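Local coordinates for CARDB domain-containing protein (Pyrococcus furiosus, PDB 3IDU) that is of unknown function but binds two manganese ions through its CARDB domain, an all-beta module cut from a longer protein, at residues Asp5-Leu10 with Thr20-Gly25; Phe16-Val21 with Lys42-Ile47; Val49-Val54 with Asn65-Leu70. All coordinates share one frame; numbering follows the deposited sequence.

Contact 1. Residues Asp5-Leu10 with Thr20-Gly25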
loop_
_atom_site.group_PDB
_atom_site.type_symbol
_atom_site.label_atom_id
_atom_site.label_comp_id
_atom_site.label_asym_id
_atom_site.label_seq_id
_atom_site.Cartn_x
_atom_site.Cartn_y
_atom_site.Cartn_z
ATOM N N ASP A 5 -3.383 -12.152 -9.507
ATOM C CA ASP A 5 -2.543 -11.295 -10.341
ATOM C C ASP A 5 -1.080 -11.514 -9.957
ATOM O O ASP A 5 -0.783 -12.371 -9.121
ATOM C CB ASP A 5 -2.947 -9.820 -10.184
ATOM C CG ASP A 5 -2.860 -9.323 -8.749
ATOM O OD1 ASP A 5 -3.358 -8.206 -8.486
ATOM O OD2 ASP A 5 -2.296 -10.027 -7.889
ATOM N N LYS A 6 -0.162 -10.762 -10.557
ATOM C CA LYS A 6 1.256 -10.953 -10.251
ATOM C C LYS A 6 1.614 -10.649 -8.803
ATOM O O LYS A 6 2.760 -10.828 -8.387
ATOM C CB LYS A 6 2.140 -10.119 -11.191
ATOM C CG LYS A 6 2.334 -8.657 -10.814
ATOM C CD LYS A 6 1.145 -7.794 -11.172
ATOM C CE LYS A 6 1.502 -6.315 -11.040
ATOM N NZ LYS A 6 0.353 -5.416 -11.361
ATOM N N LEU A 7 0.635 -10.189 -8.035
ATOM C CA LEU A 7 0.862 -9.874 -6.628
ATOM C C LEU A 7 0.017 -10.803 -5.758
ATOM O O LEU A 7 0.067 -10.742 -4.529
ATOM C CB LEU A 7 0.484 -8.416 -6.350
ATOM C CG LEU A 7 0.828 -7.867 -4.966
ATOM C CD1 LEU A 7 2.345 -7.815 -4.797
ATOM C CD2 LEU A 7 0.230 -6.479 -4.807
ATOM N N SER A 8 -0.753 -11.669 -6.409
ATOM C CA SER A 8 -1.622 -12.604 -5.706
ATOM C C SER A 8 -1.658 -13.989 -6.344
ATOM O O SER A 8 -2.178 -14.161 -7.449
ATOM C CB SER A 8 -3.044 -12.048 -5.646
ATOM O OG SER A 8 -3.935 -13.003 -5.092
ATOM N N ASN A 9 -1.112 -14.971 -5.636
ATOM C CA ASN A 9 -1.098 -16.345 -6.116
ATOM C C ASN A 9 -1.839 -17.246 -5.141
ATOM O O ASN A 9 -1.958 -16.927 -3.960
ATOM C CB ASN A 9 0.338 -16.838 -6.289
ATOM C CG ASN A 9 1.063 -16.118 -7.403
ATOM O OD1 ASN A 9 1.463 -14.961 -7.262
ATOM N ND2 ASN A 9 1.221 -16.795 -8.528
ATOM N N LEU A 10 -2.340 -18.370 -5.642
ATOM C CA LEU A 10 -3.078 -19.309 -4.809
ATOM C C LEU A 10 -2.188 -19.960 -3.753
ATOM O O LEU A 10 -0.964 -19.979 -3.878
ATOM C CB LEU A 10 -3.731 -20.380 -5.688
ATOM C CG LEU A 10 -4.487 -21.513 -4.986
ATOM C CD1 LEU A 10 -5.533 -22.080 -5.928
ATOM C CD2 LEU A 10 -3.514 -22.595 -4.541
ATOM N N THR A 20 -0.529 -7.554 1.892
ATOM C CA THR A 20 0.167 -7.046 0.723
ATOM C C THR A 20 -0.344 -5.640 0.434
ATOM O O THR A 20 -1.436 -5.270 0.866
ATOM C CB THR A 20 -0.075 -7.936 -0.513
ATOM O OG1 THR A 20 0.906 -7.630 -1.514
ATOM C CG2 THR A 20 -1.457 -7.683 -1.083
ATOM N N VAL A 21 0.444 -4.858 -0.291
ATOM C CA VAL A 21 0.055 -3.495 -0.633
ATOM C C VAL A 21 0.428 -3.145 -2.067
ATOM O O VAL A 21 1.412 -3.651 -2.611
ATOM C CB VAL A 21 0.724 -2.455 0.293
ATOM C CG1 VAL A 21 0.166 -2.561 1.695
ATOM C CG2 VAL A 21 2.232 -2.660 0.296
ATOM N N GLU A 22 -0.370 -2.268 -2.667
ATOM C CA GLU A 22 -0.144 -1.815 -4.032
ATOM C C GLU A 22 -0.639 -0.376 -4.113
ATOM O O GLU A 22 -1.652 -0.028 -3.505
ATOM C CB GLU A 22 -0.925 -2.675 -5.027
ATOM C CG GLU A 22 -0.293 -2.744 -6.408
ATOM C CD GLU A 22 -1.271 -3.190 -7.482
ATOM O OE1 GLU A 22 -2.124 -4.052 -7.195
ATOM O OE2 GLU A 22 -1.178 -2.681 -8.616
ATOM N N ILE A 23 0.077 0.458 -4.858
ATOM C CA ILE A 23 -0.298 1.860 -5.021
ATOM C C ILE A 23 -0.821 2.070 -6.437
ATOM O O ILE A 23 -0.277 1.512 -7.388
ATOM C CB ILE A 23 0.916 2.786 -4.836
ATOM C CG1 ILE A 23 1.473 2.650 -3.418
ATOM C CG2 ILE A 23 0.519 4.225 -5.145
ATOM C CD1 ILE A 23 2.921 3.083 -3.300
ATOM N N LYS A 24 -1.878 2.863 -6.576
ATOM C CA LYS A 24 -2.435 3.157 -7.893
ATOM C C LYS A 24 -2.758 4.640 -8.003
ATOM O O LYS A 24 -3.288 5.240 -7.070
ATOM C CB LYS A 24 -3.700 2.333 -8.151
ATOM C CG LYS A 24 -3.452 0.843 -8.236
ATOM C CD LYS A 24 -4.634 0.114 -8.845
ATOM C CE LYS A 24 -4.363 -1.380 -8.907
ATOM N NZ LYS A 24 -5.450 -2.108 -9.607
ATOM N N GLY A 25 -2.428 5.230 -9.145
ATOM C CA GLY A 25 -2.692 6.642 -9.349
ATOM C C GLY A 25 -1.860 7.193 -10.492
ATOM O O GLY A 25 -1.136 6.439 -11.135
#
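A type I beta turn, Asp5 to Ser8, sits beside edge strand 19-24 of the three-stranded sheet, and Leu7 provides most of the turn's side of the contact. The turn is held from within: Asp5 N and Ser8 O, then Ser8 N and Asp5 O, pair as backbone hydrogen bonds, and Asp5 OD2 takes the N-H of Leu7 in an Asx turn. No hydrogen bond crosses to the strand.

What crosses is mainly apolar. Leu7, its CG anti to the backbone N (chi1 -172°), points its branched end at Thr20, tip to tip, with CG 3.5 Å from Thr20 OG1. That hydroxyl is bonded to Asn109 O, beside the manganese site. Leu7 CD2 goes further, reaching 3.8 Å from Val21 O and 4.0 Å from Glu22 CB. An alanine here would lose the isobutyl end and probably leave the turn with little grip on Thr20 and Glu22.

The charges are looser. Lys6 and Glu22 cross at about a right angle, with NZ of Lys6 4.2 Å from OE2 of Glu22, too far for a salt bridge. The other carboxylate oxygen, Glu22 OE1, faces a like charge, Asp5 OD1, at 4.5 Å.

Contact 2. Residues Phe16-Val21 with Lys42-Ile47. With MN (manganese (II) ion), chain C.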
loop_
_atom_site.group_PDB
_atom_site.type_symbol
_atom_site.label_atom_id
_atom_site.label_comp_id
_atom_site.label_asym_id
_atom_site.label_seq_id
_atom_site.Cartn_x
_atom_site.Cartn_y
_atom_site.Cartn_z
ATOM N N PHE A 16 -2.576 -18.983 7.771
ATOM C CA PHE A 16 -1.861 -17.723 8.001
ATOM C C PHE A 16 -2.387 -16.562 7.188
ATOM O O PHE A 16 -2.888 -16.743 6.079
ATOM C CB PHE A 16 -0.379 -17.832 7.625
ATOM C CG PHE A 16 0.366 -18.906 8.343
ATOM C CD1 PHE A 16 0.400 -20.202 7.840
ATOM C CD2 PHE A 16 1.068 -18.615 9.504
ATOM C CE1 PHE A 16 1.127 -21.196 8.483
ATOM C CE2 PHE A 16 1.798 -19.598 10.157
ATOM C CZ PHE A 16 1.830 -20.896 9.646
ATOM N N PRO A 17 -2.280 -15.344 7.730
ATOM C CA PRO A 17 -2.765 -14.226 6.927
ATOM C C PRO A 17 -1.593 -13.874 6.008
ATOM O O PRO A 17 -0.513 -14.451 6.137
ATOM C CB PRO A 17 -3.029 -13.135 7.974
ATOM C CG PRO A 17 -1.983 -13.405 9.016
ATOM C CD PRO A 17 -1.970 -14.929 9.110
ATOM N N ASP A 18 -1.811 -12.981 5.052
ATOM C CA ASP A 18 -0.722 -12.515 4.200
ATOM C C ASP A 18 -1.095 -11.146 3.692
ATOM O O ASP A 18 -1.907 -10.994 2.781
ATOM C CB ASP A 18 -0.416 -13.425 3.004
ATOM C CG ASP A 18 0.820 -12.949 2.239
ATOM O OD1 ASP A 18 1.463 -11.992 2.720
ATOM O OD2 ASP A 18 1.161 -13.511 1.175
ATOM N N LEU A 19 -0.490 -10.150 4.309
ATOM C CA LEU A 19 -0.737 -8.770 3.967
ATOM C C LEU A 19 0.087 -8.332 2.772
ATOM O O LEU A 19 1.254 -8.684 2.651
ATOM C CB LEU A 19 -0.396 -7.901 5.170
ATOM C CG LEU A 19 -1.219 -8.223 6.413
ATOM C CD1 LEU A 19 -0.567 -7.619 7.648
ATOM C CD2 LEU A 19 -2.629 -7.680 6.226
ATOM N N THR A 20 -0.529 -7.554 1.892
ATOM C CA THR A 20 0.167 -7.046 0.723
ATOM C C THR A 20 -0.344 -5.640 0.434
ATOM O O THR A 20 -1.436 -5.270 0.866
ATOM C CB THR A 20 -0.075 -7.936 -0.513
ATOM O OG1 THR A 20 0.906 -7.630 -1.514
ATOM C CG2 THR A 20 -1.457 -7.683 -1.083
ATOM N N VAL A 21 0.444 -4.858 -0.291
ATOM C CA VAL A 21 0.055 -3.495 -0.633
ATOM C C VAL A 21 0.428 -3.145 -2.067
ATOM O O VAL A 21 1.412 -3.651 -2.611
ATOM C CB VAL A 21 0.724 -2.455 0.293
ATOM C CG1 VAL A 21 0.166 -2.561 1.695
ATOM C CG2 VAL A 21 2.232 -2.660 0.296
ATOM N N LYS A 42 -4.418 -5.802 0.902
ATOM C CA LYS A 42 -5.149 -7.060 0.871
ATOM C C LYS A 42 -4.606 -8.090 1.845
ATOM O O LYS A 42 -3.445 -8.033 2.247
ATOM C CB LYS A 42 -5.095 -7.645 -0.545
ATOM C CG LYS A 42 -5.325 -6.604 -1.634
ATOM C CD LYS A 42 -5.005 -7.118 -3.028
ATOM C CE LYS A 42 -6.086 -8.049 -3.552
ATOM N NZ LYS A 42 -5.887 -8.362 -5.005
ATOM N N ASN A 43 -5.472 -9.018 2.235
ATOM C CA ASN A 43 -5.082 -10.119 3.100
ATOM C C ASN A 43 -5.362 -11.337 2.239
ATOM O O ASN A 43 -6.515 -11.719 2.059
ATOM C CB ASN A 43 -5.933 -10.193 4.367
ATOM C CG ASN A 43 -5.556 -11.377 5.242
ATOM O OD1 ASN A 43 -4.609 -12.110 4.942
ATOM N ND2 ASN A 43 -6.290 -11.565 6.336
ATOM N N LEU A 44 -4.311 -11.929 1.688
ATOM C CA LEU A 44 -4.466 -13.095 0.829
ATOM C C LEU A 44 -4.672 -14.377 1.623
ATOM O O LEU A 44 -5.022 -15.407 1.050
ATOM C CB LEU A 44 -3.227 -13.254 -0.052
ATOM C CG LEU A 44 -2.750 -12.007 -0.795
ATOM C CD1 LEU A 44 -1.439 -12.304 -1.513
ATOM C CD2 LEU A 44 -3.815 -11.553 -1.776
ATOM N N GLY A 45 -4.460 -14.304 2.935
ATOM C CA GLY A 45 -4.581 -15.477 3.786
ATOM C C GLY A 45 -5.957 -15.872 4.288
ATOM O O GLY A 45 -6.936 -15.157 4.085
ATOM N N GLY A 46 -6.014 -17.020 4.961
ATOM C CA GLY A 46 -7.270 -17.529 5.492
ATOM C C GLY A 46 -7.543 -17.136 6.935
ATOM O O GLY A 46 -8.561 -17.527 7.514
ATOM N N ILE A 47 -6.623 -16.375 7.520
ATOM C CA ILE A 47 -6.765 -15.901 8.891
ATOM C C ILE A 47 -6.836 -14.385 8.820
ATOM O O ILE A 47 -6.092 -13.764 8.064
ATOM C CB ILE A 47 -5.562 -16.318 9.760
ATOM C CG1 ILE A 47 -5.463 -17.842 9.806
ATOM C CG2 ILE A 47 -5.707 -15.742 11.161
ATOM C CD1 ILE A 47 -6.658 -18.526 10.433
HETATM MN MN MN C . 2.826 -10.161 3.255
#
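Asn43 OD1 is the best-held polar atom here, gripped by two backbone N-H groups: Asp18 N from across the contact, and Gly45 N, two residues on in its own segment, which closes an Asx turn. In this way an asparagine carries the antiparallel pairing of strands 19-24 and 35-43 on into the loops beyond. The Asp18 N to Asn43 OD1 bond is 2.9 Å and almost straight (169°), though the donor lies above the carbonyl plane. The amide's other end, Asn43 ND2, gives a 2.8 Å bond to Ile47 O, which lies in the amide plane; with both ends held, the rotation of the group is fixed.

In the strands, Thr20 and Lys42 form a hydrogen-bonded pair, with Thr20 CG2 alongside Lys42 CB at 3.7 Å. Just beyond the strand ends, Leu44 N reaches a lone pair of Asp18 O at 2.8 Å. Gly45 lies so close to Phe16 and Pro17 that a CB would collide with Phe16 O. Pro17 rests its CD on Ile47 CB, 3.9 Å away.

This pairing probably helps to place the manganese ligands Asp18 and Leu19. Asn43 is not a ligand, but its hold on Asp18 N is consistent with a second-shell role. Glu104, Asn106, Asn109 and Asn110 supply the rest of the coordination. Asp18, its CG anti to the backbone N (chi1 -174°), lies side by side with Leu44 and puts OD1 2.3 Å from the metal, while Leu19 binds through its backbone O at 2.2 Å.

Contact 3. Residues Val49-Val54 with Asn65-Leu70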
loop_
_atom_site.group_PDB
_atom_site.type_symbol
_atom_site.label_atom_id
_atom_site.label_comp_id
_atom_site.label_asym_id
_atom_site.label_seq_id
_atom_site.Cartn_x
_atom_site.Cartn_y
_atom_site.Cartn_z
ATOM N N VAL A 49 -6.816 -10.279 10.146
ATOM C CA VAL A 49 -5.887 -9.384 10.814
ATOM C C VAL A 49 -6.697 -8.278 11.473
ATOM O O VAL A 49 -7.110 -7.328 10.817
ATOM C CB VAL A 49 -4.904 -8.754 9.808
ATOM C CG1 VAL A 49 -3.977 -7.788 10.524
ATOM C CG2 VAL A 49 -4.097 -9.867 9.123
ATOM N N PRO A 50 -6.949 -8.401 12.783
ATOM C CA PRO A 50 -7.721 -7.407 13.535
ATOM C C PRO A 50 -7.161 -5.995 13.470
ATOM O O PRO A 50 -7.913 -5.020 13.454
ATOM C CB PRO A 50 -7.705 -7.967 14.958
ATOM C CG PRO A 50 -7.652 -9.445 14.734
ATOM C CD PRO A 50 -6.640 -9.574 13.618
ATOM N N SER A 51 -5.838 -5.879 13.425
ATOM C CA SER A 51 -5.217 -4.564 13.389
ATOM C C SER A 51 -3.782 -4.560 12.878
ATOM O O SER A 51 -2.944 -5.319 13.353
ATOM C CB SER A 51 -5.235 -3.943 14.792
ATOM O OG SER A 51 -4.741 -2.610 14.766
ATOM N N THR A 52 -3.511 -3.706 11.898
ATOM C CA THR A 52 -2.167 -3.560 11.366
ATOM C C THR A 52 -2.030 -2.149 10.823
ATOM O O THR A 52 -3.022 -1.494 10.488
ATOM C CB THR A 52 -1.842 -4.574 10.247
ATOM O OG1 THR A 52 -0.437 -4.514 9.952
ATOM C CG2 THR A 52 -2.621 -4.257 8.984
ATOM N N LYS A 53 -0.795 -1.673 10.753
ATOM C CA LYS A 53 -0.547 -0.325 10.278
ATOM C C LYS A 53 -0.120 -0.256 8.819
ATOM O O LYS A 53 0.657 -1.081 8.338
ATOM C CB LYS A 53 0.515 0.339 11.162
ATOM C CG LYS A 53 0.121 0.445 12.635
ATOM C CD LYS A 53 1.191 1.153 13.455
ATOM C CE LYS A 53 0.781 1.299 14.917
ATOM N NZ LYS A 53 1.824 1.985 15.738
ATOM N N VAL A 54 -0.653 0.737 8.121
ATOM C CA VAL A 54 -0.313 0.972 6.729
ATOM C C VAL A 54 0.292 2.376 6.715
ATOM O O VAL A 54 -0.215 3.288 7.379
ATOM C CB VAL A 54 -1.565 0.928 5.816
ATOM C CG1 VAL A 54 -1.179 1.251 4.375
ATOM C CG2 VAL A 54 -2.204 -0.454 5.889
ATOM N N ASN A 65 -0.633 7.837 7.537
ATOM C CA ASN A 65 -0.717 6.546 8.194
ATOM C C ASN A 65 -2.155 6.134 8.458
ATOM O O ASN A 65 -3.039 6.974 8.649
ATOM C CB ASN A 65 0.098 6.546 9.497
ATOM C CG ASN A 65 -0.205 7.731 10.378
ATOM O OD1 ASN A 65 -1.350 7.940 10.786
ATOM N ND2 ASN A 65 0.825 8.517 10.688
ATOM N N TRP A 66 -2.374 4.826 8.434
ATOM C CA TRP A 66 -3.684 4.225 8.656
ATOM C C TRP A 66 -3.523 3.019 9.562
ATOM O O TRP A 66 -2.460 2.402 9.620
ATOM C CB TRP A 66 -4.272 3.694 7.352
ATOM C CG TRP A 66 -4.598 4.685 6.296
ATOM C CD1 TRP A 66 -5.823 5.231 6.041
ATOM C CD2 TRP A 66 -3.724 5.163 5.273
ATOM N NE1 TRP A 66 -5.768 6.010 4.913
ATOM C CE2 TRP A 66 -4.490 5.989 4.422
ATOM C CE3 TRP A 66 -2.364 4.972 4.989
ATOM C CZ2 TRP A 66 -3.945 6.621 3.301
ATOM C CZ3 TRP A 66 -1.822 5.599 3.879
ATOM C CH2 TRP A 66 -2.613 6.416 3.046
ATOM N N THR A 67 -4.603 2.677 10.247
ATOM C CA THR A 67 -4.647 1.502 11.102
ATOM C C THR A 67 -5.856 0.767 10.541
ATOM O O THR A 67 -6.979 1.263 10.643
ATOM C CB THR A 67 -4.905 1.885 12.575
ATOM O OG1 THR A 67 -3.726 2.478 13.131
ATOM C CG2 THR A 67 -5.290 0.663 13.394
ATOM N N VAL A 68 -5.644 -0.396 9.930
ATOM C CA VAL A 68 -6.768 -1.116 9.345
ATOM C C VAL A 68 -6.890 -2.561 9.788
ATOM O O VAL A 68 -5.968 -3.132 10.368
ATOM C CB VAL A 68 -6.707 -1.112 7.799
ATOM C CG1 VAL A 68 -6.553 0.307 7.287
ATOM C CG2 VAL A 68 -5.573 -1.991 7.318
ATOM N N SER A 69 -8.060 -3.130 9.523
ATOM C CA SER A 69 -8.329 -4.518 9.838
ATOM C C SER A 69 -8.675 -5.170 8.514
ATOM O O SER A 69 -9.213 -4.517 7.619
ATOM C CB SER A 69 -9.509 -4.647 10.804
ATOM O OG SER A 69 -10.692 -4.132 10.218
ATOM N N LEU A 70 -8.346 -6.450 8.369
ATOM C CA LEU A 70 -8.646 -7.166 7.136
ATOM C C LEU A 70 -8.967 -8.613 7.420
ATOM O O LEU A 70 -8.141 -9.351 7.958
ATOM C CB LEU A 70 -7.465 -7.106 6.166
ATOM C CG LEU A 70 -7.156 -5.754 5.526
ATOM C CD1 LEU A 70 -5.784 -5.832 4.864
ATOM C CD2 LEU A 70 -8.228 -5.384 4.517
#
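Six backbone hydrogen bonds join 49-54 to 65-70, in three reciprocal pairs: Val49 with Leu70, Thr52 with Val68, and Val54 with Trp66. The shortest is Val49 N to Leu70 O, 2.7 Å, and the straightest is Val54 N to Trp66 O, at 173°. Both bonds of the Thr52 and Val68 pair run nearly along the C=O axes. In the Val54 and Trp66 pair the two differ: Trp66 N lies in the carbonyl plane of Val54 O, whereas Val54 N stands above that of Trp66 O.

Some carbonyls have further company. Leu70 O also receives a weak bond from Asn43 ND2, and Ser69 O accepts from Lys76 NZ. Val54 O lies in plane at the edge of the Trp66 ring, 3.6 Å from its CE3. Lys53, between two bonded positions, turns its backbone the other way, to Asp97, a ligand of the second manganese.

Thr52, Val54, Trp66 and Val68 share one face. Val54 crosses Trp66 obliquely, its CG1 4.0 Å from CE3 of the indole, while its other methyl, CG2, meets Val68 CG2 at 4.0 Å. This face looks onto the other sheet, where Leu78 touches both Val54 and Trp66. Ser51 OG meets Thr67 CG2, on the reverse face with Lys53, at 3.6 Å. Between Val49 and Thr52 the register slips by one residue, and Pro50 O comes to 3.1 Å from Ser69 CB. The segments belong to an antiparallel hairpin, 49-58 with 61-70, with a beta bulge in its first strand; strand 61-70 edges the five-stranded sheet of the sandwich.

How the contacts relate
Along the chain, contact 1 runs into contact 2, sharing Thr20 and Val21 on strand 19-24, and contact 3 follows once both are closed. The centres of contacts 1 and 2 are about 11 Å apart, and Leu44 touches Leu7 and Ser8 between them. Both use strand 19-24 of the three-stranded sheet; contact 3 lies in the five-stranded one, its centre about 12 Å from that of contact 2. The two sheets meet there through Leu19 on Thr52 and Leu70, and the loop before strand 19-24 adds Pro17 on Val49. Contacts 1 and 3 do not touch, their centres about 17 Å apart. Contact 2, which supplies metal ligands, thus stands between the N-terminal turn and the hairpin.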